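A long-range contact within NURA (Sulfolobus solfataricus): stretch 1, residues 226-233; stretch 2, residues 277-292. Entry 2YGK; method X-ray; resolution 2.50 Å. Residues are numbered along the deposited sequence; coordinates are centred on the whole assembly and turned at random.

Stretch 1, residues 226-233: KRGFSKLI
Stretch 2, residues 277-292: RVDEKIVKEIMDRLSG

The contact is built around one aromatic ring. Phe-229, in a short strand, points its CA-to-CB bond toward the helix of stretch 2, and with chi1 at 64° (p) and chi2 at -84° it lays one ring face against Val-283, whose CG1 sits 3.9 Å from the centroid of the Phe-229 ring and 25° off the ring normal. This CH-pi contact brings Phe-229 CG to 3.6 Å from Val-283 CG1. Val-283 is t (chi1 155°), and its short, branched side chain suits a place where the two backbones come close: the CA atoms of Phe-229 and Val-283 are 7.8 Å apart. One turn on, Met-287, present as selenomethionine, approaches the same ring obliquely, its SE 3.8 Å from Phe-229 CD1.

The strand is extended (phi/psi of Phe-229 -154/156) and crosses the helix at 138° between N-to-C directions, roughly antiparallel, with a closest axial approach of 9.5 Å. The register therefore runs backwards: the CA of Gly-228 is 8.3 Å from that of Met-287, and the CA of Leu-232 is 8.0 Å from that of Asp-279. Ser-230 and Lys-231 turn their CA-to-CB bonds away and make no contact, so beyond Phe-229 the next side chain of the stretch directed at the helix is that of Leu-232. Leu-232 (chi1 -78°, m; chi2 49°, p) puts CD2 4.2 Å from Val-283 CG2, 4.1 Å from Val-278 CG1 and 3.5 Å from Val-278 O, closing the apolar patch over the start of the helix.

That start is fixed by Asp-279, the N-cap: chi1 of 65° (p) carries OD1 to Ile-282 N at 2.7 Å. From there the helix keeps regular i to i+4 bonds, such as Met-287 N to Val-283 O at 2.9 Å, which place Val-283, Met-287 and Ser-291 along one face, with their CA-to-CB bonds toward the other stretch.

Two long side chains border the ring. Glu-280 brings CD to 4.0 Å from Phe-229 CZ at the ring edge, and Lys-284 brings CE to 4.0 Å from Phe-229 CE1; a salt bridge between Lys-284 NZ and Glu-280 OE1 (3.5 Å) pairs their charges while their aliphatic parts remain available for packing.

At the other end Met-287 (m, t, p) links the apolar centre to the polar edge. Met-287 CE lies 3.4 Å from Gly-228 O and over one face of the Arg-227 guanidinium, 3.7 Å from Arg-227 CG. Arg-227 is extended, t at chi1, chi2 and chi3 with chi4 at -101°, and this reach lets a buried residue deliver its charge to the helix around Asp-288 and Ser-291. Arg-227 NH2 donates to Ser-291 OG at 2.9 Å and to Asp-288 OD1 at 3.1 Å, the latter also a salt bridge, both nearly linear and near the guanidinium plane. Ser-291 OG in turn donates to Met-287 O at 3.0 Å. Together the two stretches bury 514 Å².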

# COMPACT_ATOMS: atom_id res chain seq x y z
N LYS A 226 28.77 10.97 14.63
CA LYS A 226 29.70 9.97 15.14
C LYS A 226 28.98 8.72 15.66
O LYS A 226 27.82 8.76 16.11
CB LYS A 226 30.60 10.55 16.22
CG LYS A 226 31.70 11.48 15.71
CD LYS A 226 32.97 10.70 15.48
CE LYS A 226 34.05 11.46 14.71
NZ LYS A 226 35.43 10.80 14.89
N ARG A 227 29.68 7.59 15.60
CA ARG A 227 29.19 6.34 16.17
C ARG A 227 28.75 6.52 17.63
O ARG A 227 29.45 7.14 18.42
CB ARG A 227 30.29 5.29 16.08
CG ARG A 227 30.01 3.97 16.80
CD ARG A 227 31.25 3.06 16.69
NE ARG A 227 30.99 1.64 16.98
CZ ARG A 227 31.27 1.03 18.13
NH1 ARG A 227 31.78 1.69 19.16
NH2 ARG A 227 31.03 -0.28 18.27
N GLY A 228 27.59 5.99 17.98
CA GLY A 228 27.06 6.16 19.32
C GLY A 228 25.67 5.62 19.60
O GLY A 228 25.17 4.74 18.94
N PHE A 229 25.06 6.15 20.65
CA PHE A 229 23.79 5.66 21.13
C PHE A 229 23.04 6.72 21.85
O PHE A 229 23.59 7.67 22.34
CB PHE A 229 23.98 4.45 22.04
CG PHE A 229 24.72 4.74 23.27
CD1 PHE A 229 26.12 4.75 23.28
CD2 PHE A 229 24.04 4.99 24.45
CE1 PHE A 229 26.83 5.02 24.47
CE2 PHE A 229 24.74 5.27 25.64
CZ PHE A 229 26.13 5.28 25.64
N SER A 230 21.73 6.57 21.90
CA SER A 230 20.90 7.61 22.48
C SER A 230 20.57 7.32 23.91
O SER A 230 20.73 6.20 24.38
CB SER A 230 19.58 7.63 21.73
OG SER A 230 18.81 6.49 22.07
N LYS A 231 20.03 8.31 24.59
CA LYS A 231 19.29 8.06 25.79
C LYS A 231 18.37 6.84 25.58
O LYS A 231 17.78 6.65 24.50
CB LYS A 231 18.48 9.29 26.16
CG LYS A 231 17.47 9.05 27.26
CD LYS A 231 17.08 10.34 27.99
CE LYS A 231 16.54 10.03 29.39
NZ LYS A 231 15.54 11.00 29.91
N LEU A 232 18.28 6.03 26.63
CA LEU A 232 17.49 4.82 26.66
C LEU A 232 16.09 5.20 27.02
O LEU A 232 15.89 6.05 27.84
CB LEU A 232 18.04 3.82 27.69
CG LEU A 232 19.28 3.06 27.20
CD1 LEU A 232 20.36 3.99 26.58
CD2 LEU A 232 19.92 2.23 28.34
N ILE A 233 15.14 4.57 26.36
CA ILE A 233 13.74 4.84 26.55
C ILE A 233 13.16 3.54 27.03
O ILE A 233 13.50 2.48 26.49
CB ILE A 233 13.05 5.18 25.22
CG1 ILE A 233 13.82 6.25 24.46
CG2 ILE A 233 11.63 5.59 25.47
CD1 ILE A 233 13.11 6.71 23.18
N ARG A 277 15.42 -4.80 31.13
CA ARG A 277 16.19 -3.60 31.46
C ARG A 277 17.62 -3.76 30.98
O ARG A 277 18.20 -4.85 31.01
CB ARG A 277 16.15 -3.25 32.96
CG ARG A 277 15.35 -1.97 33.28
CD ARG A 277 15.05 -1.86 34.78
NE ARG A 277 13.69 -1.38 35.02
CZ ARG A 277 12.93 -1.72 36.08
NH1 ARG A 277 13.39 -2.56 37.01
NH2 ARG A 277 11.71 -1.22 36.19
N VAL A 278 18.16 -2.64 30.55
CA VAL A 278 19.41 -2.60 29.85
C VAL A 278 20.09 -1.32 30.29
O VAL A 278 19.42 -0.35 30.58
CB VAL A 278 19.13 -2.61 28.35
CG1 VAL A 278 20.14 -1.83 27.58
CG2 VAL A 278 19.03 -4.05 27.86
N ASP A 279 21.41 -1.32 30.37
CA ASP A 279 22.13 -0.12 30.84
C ASP A 279 23.20 0.33 29.82
O ASP A 279 23.30 -0.24 28.74
CB ASP A 279 22.72 -0.38 32.21
CG ASP A 279 23.77 -1.45 32.19
OD1 ASP A 279 24.34 -1.73 31.11
OD2 ASP A 279 24.05 -2.02 33.26
N GLU A 280 23.94 1.38 30.13
CA GLU A 280 24.97 1.83 29.21
C GLU A 280 25.91 0.67 28.87
O GLU A 280 26.18 0.42 27.71
CB GLU A 280 25.80 2.98 29.77
CG GLU A 280 25.11 4.32 29.69
CD GLU A 280 26.08 5.50 29.61
OE1 GLU A 280 27.31 5.33 29.74
OE2 GLU A 280 25.57 6.63 29.38
N LYS A 281 26.41 -0.03 29.87
CA LYS A 281 27.39 -1.07 29.61
C LYS A 281 26.83 -2.09 28.61
O LYS A 281 27.51 -2.46 27.65
CB LYS A 281 27.75 -1.77 30.91
CG LYS A 281 28.88 -2.76 30.80
CD LYS A 281 29.06 -3.44 32.15
CE LYS A 281 30.32 -4.27 32.22
NZ LYS A 281 30.39 -4.92 33.53
N ILE A 282 25.60 -2.55 28.85
CA ILE A 282 24.99 -3.52 27.95
C ILE A 282 24.89 -2.94 26.54
O ILE A 282 25.32 -3.59 25.58
CB ILE A 282 23.62 -4.05 28.47
CG1 ILE A 282 23.86 -4.93 29.73
CG2 ILE A 282 22.94 -4.86 27.41
CD1 ILE A 282 22.76 -4.93 30.79
N VAL A 283 24.37 -1.72 26.42
CA VAL A 283 24.27 -1.04 25.14
C VAL A 283 25.61 -0.99 24.38
O VAL A 283 25.63 -1.29 23.17
CB VAL A 283 23.74 0.40 25.31
CG1 VAL A 283 24.19 1.29 24.19
CG2 VAL A 283 22.24 0.38 25.41
N LYS A 284 26.70 -0.62 25.07
CA LYS A 284 28.03 -0.57 24.47
C LYS A 284 28.55 -1.97 24.10
O LYS A 284 29.25 -2.15 23.07
CB LYS A 284 29.05 0.09 25.41
CG LYS A 284 29.01 1.60 25.50
CD LYS A 284 29.79 2.11 26.70
CE LYS A 284 29.71 3.64 26.86
NZ LYS A 284 30.22 4.13 28.16
N GLU A 285 28.23 -2.97 24.92
CA GLU A 285 28.56 -4.36 24.56
C GLU A 285 27.79 -4.78 23.31
O GLU A 285 28.34 -5.43 22.43
CB GLU A 285 28.27 -5.33 25.71
CG GLU A 285 29.17 -5.17 26.95
CD GLU A 285 28.79 -6.13 28.09
OE1 GLU A 285 27.96 -7.07 27.86
OE2 GLU A 285 29.34 -5.96 29.21
N ILE A 286 26.51 -4.40 23.22
CA ILE A 286 25.70 -4.78 22.07
C ILE A 286 26.18 -4.08 20.80
O ILE A 286 26.17 -4.67 19.72
CB ILE A 286 24.19 -4.48 22.28
CG1 ILE A 286 23.56 -5.47 23.28
CG2 ILE A 286 23.41 -4.54 20.96
CD1 ILE A 286 22.14 -5.05 23.70
N MSE A 287 26.59 -2.82 20.91
CA MSE A 287 27.14 -2.12 19.77
C MSE A 287 28.43 -2.78 19.30
O MSE A 287 28.64 -2.99 18.12
CB MSE A 287 27.45 -0.67 20.14
CG MSE A 287 26.21 0.16 20.31
SE MSE A 287 26.60 1.99 20.76
CE MSE A 287 27.73 2.58 19.30
N ASP A 288 29.31 -3.09 20.24
CA ASP A 288 30.65 -3.60 19.94
C ASP A 288 30.56 -4.92 19.24
O ASP A 288 31.21 -5.13 18.22
CB ASP A 288 31.44 -3.75 21.23
CG ASP A 288 32.03 -2.43 21.72
OD1 ASP A 288 31.90 -1.43 20.96
OD2 ASP A 288 32.61 -2.39 22.85
N ARG A 289 29.71 -5.79 19.76
CA ARG A 289 29.40 -7.08 19.14
C ARG A 289 28.69 -6.99 17.79
O ARG A 289 29.02 -7.72 16.85
CB ARG A 289 28.58 -7.93 20.13
CG ARG A 289 29.34 -8.29 21.38
CD ARG A 289 28.40 -8.61 22.49
NE ARG A 289 29.09 -9.17 23.66
CZ ARG A 289 28.50 -9.42 24.83
NH1 ARG A 289 27.22 -9.13 25.05
NH2 ARG A 289 29.21 -9.94 25.82
N LEU A 290 27.70 -6.12 17.67
CA LEU A 290 27.07 -5.90 16.36
C LEU A 290 28.03 -5.34 15.32
O LEU A 290 27.96 -5.72 14.15
CB LEU A 290 25.91 -4.95 16.44
CG LEU A 290 24.65 -5.48 17.06
CD1 LEU A 290 23.73 -4.31 17.39
CD2 LEU A 290 24.04 -6.50 16.09
N SER A 291 28.92 -4.43 15.74
CA SER A 291 29.89 -3.85 14.82
C SER A 291 30.75 -4.94 14.15
O SER A 291 31.16 -4.80 13.01
CB SER A 291 30.78 -2.79 15.53
OG SER A 291 30.05 -1.59 15.90
N GLY A 292 30.98 -6.05 14.83
CA GLY A 292 31.81 -7.11 14.28
C GLY A 292 31.16 -7.96 13.22
O GLY A 292 31.82 -8.79 12.60